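Local coordinates for conserved hypothetical protein (Bacteroides thetaiotaomicron, PDB 2FB6) that is of unknown function but has a parallel-sheet alpha/beta fold resembling that of DsrE/F-like proteins, which tentatively hints at sulfur chemistry, at residues A[44-48]-A[100-104]. Numbering follows the deposited sequence.
Sequences IILWG and MGIPL
The indole of Trp47 pushes its six-membered ring between Met100 and Leu104, which approach obliquely from opposite sides of the ring plane. In this alpha/beta fold, whose parallel sheet has the 4-3-2-1-5 strand order of DsrE/F-like proteins, the contact sets the end of strand 41-46 and the residue after it against the start of helix 101-109. CZ3 of Trp47 is the common corner, 3.6 Å from Met100 CB. On the other side, the same Trp47 CZ3 lies 3.6 Å from Leu104 CD2. The backbone of Gly101 comes in on the Met100 side, with its N 4.3 Å from Trp47 CH2. No hydrogen bond crosses between the two segments; the helix begins with a turn of its own, Leu104 N bonding Met100 O at 3.0 Å. Trp47 carries CG anti to its backbone nitrogen (chi1 -166°), which sends the ring out toward the helix, while its side chain also touches Cys77 of strand 73-77. Deeper in, Ile45 takes the other end of Met100, a selenomethionine. Whereas CB of Met100 meets the tryptophan directly, bends at chi2 (-60°) and chi3 (-53°) bring the terminal methyl round to the isoleucine. Tyr107, farther along the helix, touches both Ile45 and Met100, extending the apolar contact between helix and sheet. Ile45 CD1 also makes a looser contact, 4.2 Å from Leu104 CD1. The methyl CE of Met100 sits against both arms of the isoleucine, 3.9 Å from Ile45 CD1 and 3.6 Å from Ile45 CG2.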
loop_
_atom_site.group_PDB
_atom_site.type_symbol
_atom_site.label_atom_id
_atom_site.label_comp_id
_atom_site.label_asym_id
_atom_site.label_seq_id
_atom_site.Cartn_x
_atom_site.Cartn_y
_atom_site.Cartn_z
ATOM N N ILE A 44 -0.125 -0.178 3.202
ATOM C CA ILE A 44 0.615 -0.216 1.945
ATOM C C ILE A 44 0.662 1.190 1.379
ATOM O O ILE A 44 -0.365 1.852 1.296
ATOM C CB ILE A 44 -0.031 -1.192 0.924
ATOM C CG1 ILE A 44 -0.063 -2.630 1.508
ATOM C CG2 ILE A 44 0.745 -1.124 -0.423
ATOM C CD1 ILE A 44 -0.707 -3.653 0.630
ATOM N N ILE A 45 1.865 1.633 1.022
ATOM C CA ILE A 45 2.077 2.962 0.441
ATOM C C ILE A 45 2.365 2.785 -1.051
ATOM O O ILE A 45 3.337 2.141 -1.423
ATOM C CB ILE A 45 3.280 3.680 1.088
ATOM C CG1 ILE A 45 3.136 3.756 2.618
ATOM C CG2 ILE A 45 3.454 5.063 0.451
ATOM C CD1 ILE A 45 4.459 4.094 3.296
ATOM N N LEU A 46 1.503 3.356 -1.884
ATOM C CA LEU A 46 1.702 3.352 -3.332
ATOM C C LEU A 46 2.465 4.598 -3.741
ATOM O O LEU A 46 1.957 5.709 -3.618
ATOM C CB LEU A 46 0.355 3.343 -4.047
ATOM C CG LEU A 46 -0.387 2.018 -4.075
ATOM C CD1 LEU A 46 -1.772 2.203 -4.645
ATOM C CD2 LEU A 46 0.394 1.039 -4.923
ATOM N N TRP A 47 3.688 4.431 -4.240
ATOM C CA TRP A 47 4.513 5.597 -4.533
ATOM C C TRP A 47 5.561 5.187 -5.548
ATOM O O TRP A 47 6.392 4.334 -5.254
ATOM C CB TRP A 47 5.189 6.055 -3.231
ATOM C CG TRP A 47 5.819 7.417 -3.271
ATOM C CD1 TRP A 47 6.163 8.146 -4.373
ATOM C CD2 TRP A 47 6.219 8.184 -2.139
ATOM N NE1 TRP A 47 6.747 9.333 -3.992
ATOM C CE2 TRP A 47 6.778 9.383 -2.622
ATOM C CE3 TRP A 47 6.131 7.988 -0.751
ATOM C CZ2 TRP A 47 7.279 10.376 -1.768
ATOM C CZ3 TRP A 47 6.620 8.985 0.096
ATOM C CH2 TRP A 47 7.174 10.152 -0.413
ATOM N N GLY A 48 5.539 5.817 -6.724
ATOM C CA GLY A 48 6.480 5.466 -7.804
ATOM C C GLY A 48 5.779 4.803 -8.970
ATOM O O GLY A 48 4.619 5.094 -9.233
HETATM N N MSE A 100 2.551 12.468 0.940
HETATM C CA MSE A 100 3.138 11.328 1.657
HETATM C C MSE A 100 4.475 11.594 2.335
HETATM O O MSE A 100 5.005 10.705 3.004
HETATM C CB MSE A 100 3.282 10.125 0.705
HETATM C CG MSE A 100 2.031 9.307 0.548
HETATM SE SE MSE A 100 1.425 8.558 2.242
HETATM C CE MSE A 100 2.992 7.679 2.890
ATOM N N GLY A 101 5.015 12.802 2.185
ATOM C CA GLY A 101 6.341 13.093 2.733
ATOM C C GLY A 101 6.413 12.999 4.245
ATOM O O GLY A 101 7.307 12.334 4.812
ATOM N N ILE A 102 5.459 13.650 4.908
ATOM C CA ILE A 102 5.415 13.608 6.370
ATOM C C ILE A 102 5.094 12.197 6.877
ATOM O O ILE A 102 5.801 11.697 7.741
ATOM C CB ILE A 102 4.435 14.681 6.943
ATOM C CG1 ILE A 102 4.967 16.081 6.659
ATOM C CG2 ILE A 102 4.186 14.468 8.451
ATOM C CD1 ILE A 102 6.336 16.326 7.202
ATOM N N PRO A 103 4.022 11.566 6.365
ATOM C CA PRO A 103 3.761 10.197 6.807
ATOM C C PRO A 103 4.953 9.243 6.675
ATOM O O PRO A 103 5.272 8.525 7.636
ATOM C CB PRO A 103 2.574 9.768 5.933
ATOM C CG PRO A 103 1.846 11.051 5.670
ATOM C CD PRO A 103 2.937 12.073 5.493
ATOM N N LEU A 104 5.610 9.206 5.516
ATOM C CA LEU A 104 6.738 8.284 5.371
ATOM C C LEU A 104 7.839 8.601 6.368
ATOM O O LEU A 104 8.420 7.696 6.973
ATOM C CB LEU A 104 7.283 8.271 3.947
ATOM C CG LEU A 104 8.475 7.326 3.730
ATOM C CD1 LEU A 104 8.198 5.854 4.132
ATOM C CD2 LEU A 104 8.920 7.386 2.285
#